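Local coordinates for 11R-lipoxygenase (PDB 3VF1), which probably catalyses the iron-dependent addition of molecular oxygen to polyunsaturated fatty acids, as a dioxygenase regulated by calcium, at residues Y465-D471 and S543-K549; M389-R395 and L460-Y465; T36-I42 and F55-F61; I24-D30 and W99-I105. All blocks are in the same frame, centred on the assembly; numbering follows the deposited sequence.

Contact 1. Residues Y465-D471 and S543-K549; sequences YRSVTFD and SDGTDKK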
# COMPACT_ATOMS: atom_id res chain seq x y z
N TYR A 465 7.80 5.85 13.76
CA TYR A 465 8.42 6.76 12.80
C TYR A 465 9.70 7.38 13.36
O TYR A 465 10.70 7.48 12.66
CB TYR A 465 7.45 7.86 12.39
CG TYR A 465 8.01 8.77 11.32
CD1 TYR A 465 8.00 8.39 9.98
CD2 TYR A 465 8.55 10.01 11.64
CE1 TYR A 465 8.52 9.22 9.00
CE2 TYR A 465 9.06 10.84 10.67
CZ TYR A 465 9.04 10.44 9.35
OH TYR A 465 9.56 11.27 8.38
N ARG A 466 9.65 7.79 14.62
CA ARG A 466 10.81 8.41 15.26
C ARG A 466 12.08 7.57 15.10
O ARG A 466 13.18 8.12 15.13
CB ARG A 466 10.54 8.65 16.75
CG ARG A 466 9.72 9.90 17.03
CD ARG A 466 9.84 10.32 18.49
NE ARG A 466 9.19 9.38 19.41
CZ ARG A 466 7.90 9.40 19.71
NH1 ARG A 466 7.09 10.31 19.17
NH2 ARG A 466 7.41 8.51 20.56
N SER A 467 11.93 6.26 14.95
CA SER A 467 13.08 5.36 14.88
C SER A 467 13.26 4.70 13.52
O SER A 467 14.23 3.97 13.31
CB SER A 467 12.95 4.28 15.95
OG SER A 467 13.01 4.83 17.26
N VAL A 468 12.34 4.94 12.60
CA VAL A 468 12.37 4.25 11.31
C VAL A 468 13.42 4.84 10.37
O VAL A 468 13.64 6.05 10.34
CB VAL A 468 11.00 4.28 10.61
CG1 VAL A 468 10.72 5.66 10.02
CG2 VAL A 468 10.94 3.23 9.52
N THR A 469 14.06 3.97 9.61
CA THR A 469 14.92 4.39 8.50
C THR A 469 14.60 3.51 7.30
O THR A 469 13.88 2.52 7.42
CB THR A 469 16.42 4.26 8.83
OG1 THR A 469 16.84 2.91 8.66
CG2 THR A 469 16.69 4.71 10.26
N PHE A 470 15.13 3.86 6.14
CA PHE A 470 14.85 3.11 4.92
C PHE A 470 15.63 1.80 4.84
O PHE A 470 15.42 1.00 3.93
CB PHE A 470 15.12 3.97 3.68
CG PHE A 470 13.90 4.67 3.16
CD1 PHE A 470 13.48 5.86 3.71
CD2 PHE A 470 13.18 4.12 2.11
CE1 PHE A 470 12.35 6.50 3.23
CE2 PHE A 470 12.05 4.76 1.63
CZ PHE A 470 11.63 5.95 2.19
N ASP A 471 16.52 1.57 5.80
CA ASP A 471 17.22 0.28 5.88
C ASP A 471 16.21 -0.84 6.13
O ASP A 471 16.40 -1.97 5.69
CB ASP A 471 18.27 0.29 6.99
CG ASP A 471 19.46 1.17 6.67
OD1 ASP A 471 19.60 1.58 5.49
OD2 ASP A 471 20.26 1.45 7.58
N SER A 543 11.40 13.85 16.18
CA SER A 543 11.79 14.50 17.42
C SER A 543 12.93 13.79 18.16
O SER A 543 13.36 14.24 19.22
CB SER A 543 10.58 14.65 18.35
OG SER A 543 10.12 13.39 18.81
N ASP A 544 13.40 12.67 17.61
CA ASP A 544 14.58 12.00 18.17
C ASP A 544 15.82 12.30 17.33
O ASP A 544 16.93 11.90 17.69
CB ASP A 544 14.35 10.49 18.25
CG ASP A 544 13.53 10.08 19.45
OD1 ASP A 544 13.48 10.85 20.43
OD2 ASP A 544 12.94 8.97 19.43
N GLY A 545 15.62 12.99 16.22
CA GLY A 545 16.72 13.35 15.34
C GLY A 545 17.25 12.18 14.55
O GLY A 545 18.35 12.24 14.00
N THR A 546 16.46 11.11 14.47
CA THR A 546 16.88 9.91 13.75
C THR A 546 16.74 10.10 12.24
O THR A 546 15.64 10.10 11.70
CB THR A 546 16.05 8.69 14.17
OG1 THR A 546 16.12 8.52 15.59
CG2 THR A 546 16.56 7.43 13.48
N ASP A 547 17.88 10.26 11.57
CA ASP A 547 17.90 10.40 10.12
C ASP A 547 17.28 9.17 9.46
O ASP A 547 17.56 8.04 9.85
CB ASP A 547 19.34 10.61 9.64
CG ASP A 547 19.45 10.61 8.13
OD1 ASP A 547 18.97 11.57 7.49
OD2 ASP A 547 20.03 9.65 7.57
N LYS A 548 16.44 9.41 8.46
CA LYS A 548 15.68 8.34 7.81
C LYS A 548 16.48 7.65 6.71
O LYS A 548 16.00 6.72 6.07
CB LYS A 548 14.39 8.91 7.23
CG LYS A 548 13.53 9.63 8.27
CD LYS A 548 12.50 8.70 8.88
CE LYS A 548 12.04 9.19 10.24
NZ LYS A 548 13.05 8.92 11.31
N LYS A 549 17.71 8.12 6.49
CA LYS A 549 18.61 7.53 5.50
C LYS A 549 18.06 7.62 4.08
O LYS A 549 18.27 6.73 3.26
CB LYS A 549 18.94 6.08 5.86
CG LYS A 549 19.74 5.95 7.14
CD LYS A 549 20.23 4.53 7.35
CE LYS A 549 21.03 4.41 8.64
NZ LYS A 549 22.24 5.29 8.65
O HOH W 1 14.84 6.73 17.92

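Contact 2. Residues M389-R395 and L460-Y465; sequences MITHLLR and LMQKHY. With FE2 (Fe (II) ion), chain E.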
# COMPACT_ATOMS: atom_id res chain seq x y z
N MET A 389 -1.74 -0.17 12.52
CA MET A 389 -1.19 1.18 12.58
C MET A 389 0.21 1.29 11.98
O MET A 389 0.53 2.26 11.30
CB MET A 389 -1.17 1.69 14.02
CG MET A 389 -2.53 1.65 14.70
SD MET A 389 -3.85 2.31 13.66
CE MET A 389 -3.20 3.92 13.25
N ILE A 390 1.06 0.29 12.24
CA ILE A 390 2.45 0.36 11.81
C ILE A 390 2.69 -0.35 10.48
O ILE A 390 3.18 0.25 9.52
CB ILE A 390 3.40 -0.21 12.88
CG1 ILE A 390 3.41 0.70 14.11
CG2 ILE A 390 4.81 -0.36 12.32
CD1 ILE A 390 4.27 0.20 15.25
N THR A 391 2.35 -1.63 10.42
CA THR A 391 2.63 -2.44 9.24
C THR A 391 1.83 -1.96 8.03
O THR A 391 2.35 -1.93 6.91
CB THR A 391 2.32 -3.92 9.48
OG1 THR A 391 3.08 -4.40 10.59
CG2 THR A 391 2.65 -4.75 8.24
N HIS A 392 0.57 -1.60 8.24
CA HIS A 392 -0.30 -1.22 7.13
C HIS A 392 -0.31 0.28 6.88
O HIS A 392 0.23 0.75 5.89
CB HIS A 392 -1.72 -1.72 7.36
CG HIS A 392 -2.67 -1.35 6.27
ND1 HIS A 392 -3.90 -0.78 6.51
CD2 HIS A 392 -2.57 -1.46 4.92
CE1 HIS A 392 -4.52 -0.56 5.37
NE2 HIS A 392 -3.73 -0.96 4.38
N LEU A 393 -0.93 1.04 7.79
CA LEU A 393 -1.12 2.47 7.56
C LEU A 393 0.19 3.24 7.45
O LEU A 393 0.44 3.90 6.44
CB LEU A 393 -2.01 3.07 8.66
CG LEU A 393 -3.47 2.62 8.60
CD1 LEU A 393 -4.27 3.18 9.77
CD2 LEU A 393 -4.11 3.04 7.28
N LEU A 394 1.04 3.16 8.47
CA LEU A 394 2.28 3.92 8.46
C LEU A 394 3.25 3.46 7.37
O LEU A 394 3.61 4.23 6.48
CB LEU A 394 2.99 3.84 9.82
CG LEU A 394 4.36 4.52 9.84
CD1 LEU A 394 4.23 6.00 9.50
CD2 LEU A 394 5.04 4.34 11.19
N ARG A 395 3.66 2.20 7.44
CA ARG A 395 4.76 1.71 6.62
C ARG A 395 4.41 1.50 5.15
O ARG A 395 5.30 1.29 4.32
CB ARG A 395 5.34 0.43 7.23
CG ARG A 395 6.12 0.66 8.51
CD ARG A 395 6.78 -0.61 9.03
NE ARG A 395 7.77 -1.14 8.09
CZ ARG A 395 9.02 -0.70 7.99
NH1 ARG A 395 9.45 0.30 8.74
NH2 ARG A 395 9.84 -1.25 7.11
N LEU A 460 1.16 5.53 18.36
CA LEU A 460 1.90 4.32 18.02
C LEU A 460 2.65 4.50 16.71
O LEU A 460 3.79 4.05 16.56
CB LEU A 460 0.95 3.12 17.91
CG LEU A 460 1.61 1.79 17.53
CD1 LEU A 460 2.72 1.43 18.51
CD2 LEU A 460 0.57 0.68 17.48
N MET A 461 2.02 5.16 15.75
CA MET A 461 2.65 5.46 14.47
C MET A 461 3.83 6.40 14.67
O MET A 461 4.92 6.18 14.14
CB MET A 461 1.65 6.08 13.50
CG MET A 461 0.55 5.13 13.06
SD MET A 461 -0.29 5.70 11.57
CE MET A 461 -1.02 7.22 12.16
N GLN A 462 3.60 7.45 15.45
CA GLN A 462 4.64 8.44 15.72
C GLN A 462 5.84 7.79 16.40
O GLN A 462 6.98 8.16 16.15
CB GLN A 462 4.08 9.55 16.61
CG GLN A 462 3.02 10.41 15.93
CD GLN A 462 2.42 11.43 16.87
OE1 GLN A 462 2.14 11.14 18.03
NE2 GLN A 462 2.21 12.64 16.36
N LYS A 463 5.57 6.81 17.26
CA LYS A 463 6.62 6.15 18.01
C LYS A 463 7.51 5.31 17.10
O LYS A 463 8.72 5.25 17.29
CB LYS A 463 6.03 5.29 19.12
CG LYS A 463 7.07 4.75 20.09
CD LYS A 463 6.41 4.03 21.27
CE LYS A 463 7.46 3.54 22.26
NZ LYS A 463 6.84 2.77 23.38
N HIS A 464 6.90 4.67 16.10
CA HIS A 464 7.66 3.87 15.15
C HIS A 464 8.43 4.76 14.19
O HIS A 464 9.57 4.46 13.83
CB HIS A 464 6.74 2.94 14.36
CG HIS A 464 7.47 2.06 13.38
ND1 HIS A 464 8.05 0.87 13.75
CD2 HIS A 464 7.74 2.22 12.07
CE1 HIS A 464 8.64 0.32 12.70
NE2 HIS A 464 8.46 1.12 11.66
N TYR A 465 7.80 5.85 13.76
CA TYR A 465 8.42 6.76 12.80
C TYR A 465 9.70 7.38 13.36
O TYR A 465 10.70 7.48 12.66
CB TYR A 465 7.45 7.86 12.39
CG TYR A 465 8.01 8.77 11.32
CD1 TYR A 465 8.00 8.39 9.98
CD2 TYR A 465 8.55 10.01 11.64
CE1 TYR A 465 8.52 9.22 9.00
CE2 TYR A 465 9.06 10.84 10.67
CZ TYR A 465 9.04 10.44 9.35
OH TYR A 465 9.56 11.27 8.38
FE FE2 E . -4.47 -0.16 2.38
O HOH W 2 -6.72 -0.40 3.00

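Contact 3. Residues T36-I42 and F55-F61; sequences TDASVSI and FSLDKYF. Unlike the reference sequence in segment 55-61: Tyr60 (reference Asp).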
# COMPACT_ATOMS: atom_id res chain seq x y z
N THR A 36 -22.18 17.57 -20.95
CA THR A 36 -22.40 17.16 -22.33
C THR A 36 -21.32 17.68 -23.26
O THR A 36 -20.60 16.91 -23.90
CB THR A 36 -23.77 17.65 -22.84
OG1 THR A 36 -24.82 17.11 -22.02
CG2 THR A 36 -23.99 17.21 -24.28
N ASP A 37 -21.20 19.00 -23.34
CA ASP A 37 -20.26 19.63 -24.26
C ASP A 37 -18.82 19.45 -23.79
O ASP A 37 -18.32 20.24 -22.98
CB ASP A 37 -20.59 21.12 -24.41
CG ASP A 37 -20.06 21.70 -25.71
OD1 ASP A 37 -18.83 21.76 -25.88
OD2 ASP A 37 -20.89 22.10 -26.56
N ALA A 38 -18.16 18.42 -24.29
CA ALA A 38 -16.77 18.14 -23.92
C ALA A 38 -15.82 18.60 -25.02
O ALA A 38 -14.70 18.09 -25.14
CB ALA A 38 -16.59 16.67 -23.66
N SER A 39 -16.25 19.57 -25.81
CA SER A 39 -15.44 20.10 -26.90
C SER A 39 -14.21 20.83 -26.38
O SER A 39 -14.27 21.51 -25.36
CB SER A 39 -16.27 21.05 -27.77
OG SER A 39 -17.40 20.39 -28.31
N VAL A 40 -13.10 20.68 -27.09
CA VAL A 40 -11.85 21.34 -26.73
C VAL A 40 -11.14 21.82 -27.98
O VAL A 40 -11.58 21.55 -29.10
CB VAL A 40 -10.91 20.39 -25.96
CG1 VAL A 40 -11.57 19.92 -24.67
CG2 VAL A 40 -10.52 19.21 -26.84
N SER A 41 -10.04 22.55 -27.79
CA SER A 41 -9.21 22.99 -28.90
C SER A 41 -7.82 22.39 -28.76
O SER A 41 -7.32 22.21 -27.65
CB SER A 41 -9.14 24.51 -28.94
OG SER A 41 -8.60 25.03 -27.74
N ILE A 42 -7.19 22.07 -29.89
CA ILE A 42 -5.88 21.43 -29.88
C ILE A 42 -4.85 22.18 -30.73
O ILE A 42 -5.00 22.29 -31.95
CB ILE A 42 -5.97 19.97 -30.36
CG1 ILE A 42 -4.57 19.35 -30.43
CG2 ILE A 42 -6.67 19.88 -31.71
CD1 ILE A 42 -4.58 17.85 -30.66
N PHE A 55 -7.13 24.30 -33.32
CA PHE A 55 -8.25 23.60 -33.95
C PHE A 55 -9.38 23.47 -32.95
O PHE A 55 -9.19 23.72 -31.76
CB PHE A 55 -7.82 22.22 -34.43
CG PHE A 55 -6.78 22.24 -35.51
CD1 PHE A 55 -7.13 22.55 -36.82
CD2 PHE A 55 -5.46 21.94 -35.24
CE1 PHE A 55 -6.18 22.57 -37.82
CE2 PHE A 55 -4.51 21.96 -36.24
CZ PHE A 55 -4.87 22.27 -37.53
N SER A 56 -10.56 23.09 -33.42
CA SER A 56 -11.71 22.92 -32.55
C SER A 56 -12.26 21.50 -32.62
O SER A 56 -12.87 21.10 -33.62
CB SER A 56 -12.81 23.92 -32.90
OG SER A 56 -12.46 25.23 -32.47
N LEU A 57 -12.02 20.73 -31.57
CA LEU A 57 -12.51 19.36 -31.48
C LEU A 57 -13.87 19.32 -30.80
O LEU A 57 -13.99 19.62 -29.61
CB LEU A 57 -11.51 18.50 -30.70
CG LEU A 57 -10.08 18.51 -31.24
CD1 LEU A 57 -9.17 17.69 -30.34
CD2 LEU A 57 -10.04 17.99 -32.67
N ASP A 58 -14.90 18.95 -31.56
CA ASP A 58 -16.25 18.88 -31.03
C ASP A 58 -16.54 17.50 -30.46
O ASP A 58 -16.49 16.50 -31.18
CB ASP A 58 -17.27 19.21 -32.12
CG ASP A 58 -17.11 20.62 -32.66
OD1 ASP A 58 -16.65 21.50 -31.90
OD2 ASP A 58 -17.44 20.85 -33.84
N LYS A 59 -16.83 17.45 -29.17
CA LYS A 59 -17.16 16.19 -28.50
C LYS A 59 -18.45 16.35 -27.71
O LYS A 59 -18.56 17.22 -26.86
CB LYS A 59 -16.02 15.76 -27.57
CG LYS A 59 -16.30 14.48 -26.80
CD LYS A 59 -16.56 13.30 -27.73
CE LYS A 59 -16.76 12.02 -26.95
NZ LYS A 59 -17.10 10.87 -27.83
N TYR A 60 -19.42 15.49 -28.01
CA TYR A 60 -20.71 15.53 -27.32
C TYR A 60 -21.06 14.15 -26.79
O TYR A 60 -20.97 13.15 -27.51
CB TYR A 60 -21.81 16.01 -28.28
CG TYR A 60 -21.51 17.35 -28.91
CD1 TYR A 60 -21.69 18.53 -28.21
CD2 TYR A 60 -21.06 17.43 -30.22
CE1 TYR A 60 -21.43 19.76 -28.78
CE2 TYR A 60 -20.80 18.66 -30.81
CZ TYR A 60 -20.98 19.81 -30.09
OH TYR A 60 -20.72 21.03 -30.67
N PHE A 61 -21.45 14.09 -25.52
CA PHE A 61 -21.82 12.83 -24.89
C PHE A 61 -23.32 12.59 -24.97
O PHE A 61 -24.11 13.37 -24.43
CB PHE A 61 -21.36 12.80 -23.43
CG PHE A 61 -19.87 12.66 -23.27
CD1 PHE A 61 -19.24 11.46 -23.58
CD2 PHE A 61 -19.10 13.72 -22.81
CE1 PHE A 61 -17.87 11.32 -23.43
CE2 PHE A 61 -17.73 13.58 -22.66
CZ PHE A 61 -17.12 12.38 -22.97

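Contact 4. Residues I24-D30 and W99-I105; sequences ITVETGD and WYIAKVI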
# COMPACT_ATOMS: atom_id res chain seq x y z
N ILE A 24 -6.27 13.93 -36.65
CA ILE A 24 -6.22 13.84 -35.20
C ILE A 24 -7.28 12.87 -34.67
O ILE A 24 -8.47 13.06 -34.88
CB ILE A 24 -6.45 15.22 -34.56
CG1 ILE A 24 -5.46 16.23 -35.12
CG2 ILE A 24 -6.34 15.13 -33.04
CD1 ILE A 24 -5.72 17.66 -34.69
N THR A 25 -6.82 11.82 -33.99
CA THR A 25 -7.71 10.83 -33.40
C THR A 25 -7.63 10.88 -31.88
O THR A 25 -6.56 10.76 -31.30
CB THR A 25 -7.35 9.41 -33.86
OG1 THR A 25 -7.33 9.35 -35.29
CG2 THR A 25 -8.37 8.40 -33.33
N VAL A 26 -8.78 11.06 -31.24
CA VAL A 26 -8.84 11.17 -29.79
C VAL A 26 -9.53 9.95 -29.19
O VAL A 26 -10.68 9.64 -29.52
CB VAL A 26 -9.61 12.43 -29.35
CG1 VAL A 26 -9.64 12.53 -27.83
CG2 VAL A 26 -8.97 13.67 -29.96
N GLU A 27 -8.82 9.26 -28.30
CA GLU A 27 -9.40 8.13 -27.58
C GLU A 27 -9.80 8.56 -26.18
O GLU A 27 -8.96 8.97 -25.38
CB GLU A 27 -8.41 6.97 -27.50
CG GLU A 27 -7.97 6.43 -28.85
CD GLU A 27 -7.20 5.14 -28.74
OE1 GLU A 27 -7.01 4.65 -27.61
OE2 GLU A 27 -6.77 4.60 -29.79
N THR A 28 -11.09 8.48 -25.88
CA THR A 28 -11.60 8.85 -24.57
C THR A 28 -11.28 7.76 -23.55
O THR A 28 -11.38 6.57 -23.85
CB THR A 28 -13.12 9.07 -24.60
OG1 THR A 28 -13.45 10.04 -25.60
CG2 THR A 28 -13.63 9.54 -23.24
N GLY A 29 -10.88 8.17 -22.35
CA GLY A 29 -10.56 7.22 -21.30
C GLY A 29 -11.80 6.56 -20.74
O GLY A 29 -12.90 6.77 -21.24
N ASP A 30 -11.62 5.76 -19.69
CA ASP A 30 -12.73 5.01 -19.11
C ASP A 30 -13.50 5.81 -18.07
O ASP A 30 -14.56 5.38 -17.62
CB ASP A 30 -12.23 3.69 -18.51
CG ASP A 30 -11.17 3.91 -17.44
OD1 ASP A 30 -11.13 5.00 -16.84
OD2 ASP A 30 -10.37 2.97 -17.20
N TRP A 99 -13.39 16.56 -20.23
CA TRP A 99 -13.07 15.41 -21.07
C TRP A 99 -11.87 14.66 -20.51
O TRP A 99 -10.77 15.21 -20.41
CB TRP A 99 -12.76 15.88 -22.49
CG TRP A 99 -12.85 14.80 -23.52
CD1 TRP A 99 -13.04 13.46 -23.30
CD2 TRP A 99 -12.77 14.97 -24.95
NE1 TRP A 99 -13.07 12.79 -24.50
CE2 TRP A 99 -12.91 13.69 -25.52
CE3 TRP A 99 -12.60 16.07 -25.79
CZ2 TRP A 99 -12.88 13.48 -26.90
CZ3 TRP A 99 -12.56 15.86 -27.15
CH2 TRP A 99 -12.70 14.58 -27.70
N TYR A 100 -12.08 13.40 -20.14
CA TYR A 100 -10.98 12.55 -19.69
C TYR A 100 -10.44 11.77 -20.89
O TYR A 100 -11.09 10.86 -21.40
CB TYR A 100 -11.44 11.59 -18.60
CG TYR A 100 -10.33 10.70 -18.09
CD1 TYR A 100 -9.41 11.16 -17.16
CD2 TYR A 100 -10.19 9.40 -18.55
CE1 TYR A 100 -8.39 10.36 -16.70
CE2 TYR A 100 -9.17 8.58 -18.09
CZ TYR A 100 -8.27 9.07 -17.17
OH TYR A 100 -7.26 8.26 -16.71
N ILE A 101 -9.24 12.15 -21.33
CA ILE A 101 -8.67 11.60 -22.55
C ILE A 101 -7.57 10.58 -22.26
O ILE A 101 -6.63 10.85 -21.51
CB ILE A 101 -8.08 12.73 -23.43
CG1 ILE A 101 -9.19 13.71 -23.82
CG2 ILE A 101 -7.42 12.14 -24.67
CD1 ILE A 101 -8.69 14.94 -24.54
N ALA A 102 -7.71 9.40 -22.86
CA ALA A 102 -6.70 8.36 -22.73
C ALA A 102 -5.43 8.78 -23.45
O ALA A 102 -4.37 8.94 -22.84
CB ALA A 102 -7.22 7.04 -23.28
N LYS A 103 -5.53 8.96 -24.77
CA LYS A 103 -4.41 9.42 -25.57
C LYS A 103 -4.88 10.03 -26.89
O LYS A 103 -6.02 9.83 -27.31
CB LYS A 103 -3.44 8.27 -25.85
CG LYS A 103 -4.05 7.11 -26.62
CD LYS A 103 -3.09 5.93 -26.69
CE LYS A 103 -3.72 4.73 -27.37
NZ LYS A 103 -2.81 3.55 -27.37
N VAL A 104 -3.99 10.77 -27.53
CA VAL A 104 -4.28 11.39 -28.82
C VAL A 104 -3.30 10.88 -29.87
O VAL A 104 -2.10 10.76 -29.61
CB VAL A 104 -4.18 12.93 -28.74
CG1 VAL A 104 -4.47 13.55 -30.10
CG2 VAL A 104 -5.14 13.47 -27.69
N ILE A 105 -3.82 10.59 -31.06
CA ILE A 105 -3.00 10.10 -32.16
C ILE A 105 -3.13 11.03 -33.35
O ILE A 105 -4.22 11.19 -33.91
CB ILE A 105 -3.42 8.69 -32.59
CG1 ILE A 105 -3.39 7.74 -31.39
CG2 ILE A 105 -2.52 8.18 -33.71
CD1 ILE A 105 -3.97 6.37 -31.68

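Contact 1. Residues Y465-D471 and S543-K549
Lys548 CE lies over one face of the Tyr465 ring, 3.5 Å from the ring centroid, as a CH-pi contact. Lys548 NZ makes a cation-pi contact over the same face, 4.7 Å from that centroid. Both segments are mostly loop in the lipoxygenase domain, the first leading off the end of helix 456-465, and Tyr465 to Val468 form a type I beta turn. At the edge of the Phe470 ring, near its plane, sits Lys548 O. The Arg466 guanidinium has Asp544 OD2 at its edge, and the guanidinium and carboxylate planes stand 80° apart. Val468 N bonds to Tyr465 O within the turn. Lys548 NZ also donates to Tyr465 O, at 3.1 Å. Lys548 NZ donates as well to Val468 O, in the carbonyl plane, at 3.1 Å, and to Thr546 O at 2.9 Å. Ala541 O is a further partner. The buried ammonium is gripped by several backbone oxygens, which probably favour its charged form. Bends at chi2 (-93°) and chi4 (-77°) fold the lysine chain back over the tyrosine. The Arg466 NE to Asp544 OD2 salt bridge is long, 3.8 Å, and Arg466 NH1 has a second acid in Asp176. A water joins Ser467 OG to Thr546 OG1. Thr469 OG1 accepts from Asp471 N in an ST turn. Next to it, Phe470 N donates to Lys548 O at 3.0 Å.

Contact 2. Residues M389-R395 and L460-Y465
Arg395 NH1 donates to His464 NE2 at 3.2 Å, with an N-H...N angle of 144°. The donor lies in the plane of the imidazole, at its edge, but the guanidinium is turned 85° from the ring. Arg395 NH2 has its own partner in Ser472 OG. Ile390 CG2 sits over the centre of one His464 face, 3.7 Å from the ring centroid, in a CH-pi contact. Leu394 CD2 comes in obliquely, 3.5 Å from His464 CD2. Leu394 has CG anti to the backbone N (chi1 175°), which carries this methyl toward helix 456-465. The two helix segments cross nearly at right angles, their axes 9.6 Å apart. The 389-395 segment belongs to the long helix 369-410 and includes a wider pi-type turn, where Leu394 N bonds to Met389 O. The same helix carries His392, whose NE2 binds the iron at 2.3 Å. His397, His575, Asn579, the C-terminal Ile698 and a water complete the metal site. Toward the start of both segments, Met461 SD meets Met389 CE at 3.8 Å. Ile390 CD1 touches Leu460 CD1, also at 3.8 Å, the two side chains crossing at about a right angle.

Contact 3. Residues T36-I42 and F55-F61
Strand segments 40-42 and 55-57 run roughly antiparallel (140°), 4.5 Å apart at closest approach, the second only weakly bonded, with Val40 and Leu57 as a hydrogen-bonded pair. They form a beta hairpin at the edge of one sheet of the PLAT beta sandwich. Val40 N donates to Leu57 O at 2.9 Å. Beyond the strands, Ala38 N bonds to Lys59 O at 2.9 Å. Ser39 bridges both segments there. Ser39 OG accepts from Lys59 N at 3.1 Å and donates to Asp37 OD1 at 3.1 Å, meeting that oxygen from above the carboxylate plane. The OG lies anti to its own carbonyl carbon (chi1 -59°), within range of both. Replacing Ser39 with an alanine would probably leave Lys59 N without its acceptor and set the Asp37 carboxylate freer to turn. Asp37 OD2 sits at the edge of the Tyr60 ring, 3.3 Å from Tyr60 CE1; Tyr60 is an Asp in the reference sequence. The apolar contacts include Ile42 CG2 on Leu57 CD1 at 3.6 Å. Ile42 and Leu57 also touch Ile24 and Val26 of strand 20-28, and Val40 touches Trp99. These apolar side chains join the hairpin to the other sheet, while Asp58 is a predicted calcium ligand.

Contact 4. Residues I24-D30 and W99-I105
Trp99 NE1 donates to Thr28 OG1 at 3.0 Å, within the plane of the indole. Val26 CG1 touches the other ring of the indole, 3.5 Å from Trp99 CZ2. With CG of Trp99 anti to the backbone N (chi1 -161°), the indole reaches both Thr28 and Val26. A leucine at Trp99 would probably leave Thr28 OG1 without its donor and open a gap beside Val26. Glu27 and Lys103 lie alongside each other and point the same way. Glu27 OE1 comes 3.3 Å from Lys103 CE, but the charged ends stay too far apart for a salt bridge. Tyr100 presents its ring edge to Gly29, with Tyr100 CD2 3.5 Å from Gly29 CA.

The backbone sets these positions. Thr25 and Ile105 form an antiparallel hydrogen-bonded pair, with Thr25 N to Ile105 O at 2.7 Å. Glu27 N reaches Lys103 O at 3.0 Å. A classic beta bulge follows, with Ala102 and Lys103 both opposite Glu27. Glu27 O accepts from Ala102 N at 2.8 Å and only weakly from Lys103 N. Past the bulge the register shifts by one, and Gly29 N bonds to Tyr100 O at 2.9 Å.

In the PLAT sandwich, strand 20-28 lies between strands 70-77 and 100-109. Ile105 and Lys103 rest on Ile120 of strand 116-124, and Tyr100 meets the Trp126 ring. Trp99 and Ile24 face the second sheet, touching Val40 and Ile42 of strand 40-46.

The four contacts fall into two pairs. Contacts 3 and 4 come first along the chain and lie in the PLAT domain, their centres about 11 Å apart. Contact 3 is nested inside the loop closed by contact 4. They belong to the two facing sheets of the sandwich and touch through Trp99, Val40 and Lys59. Contacts 2 and 1 follow in the lipoxygenase domain, with centres about 12 Å apart. They share Tyr465, and Val468 packs on Arg395. Contact 2 includes the helix that carries iron ligand His392, with contact 1 farther out. Contacts 2 and 4 have centres about 40 Å apart. Calcium sites are predicted in the PLAT domain, so regulation probably involves communication between domains.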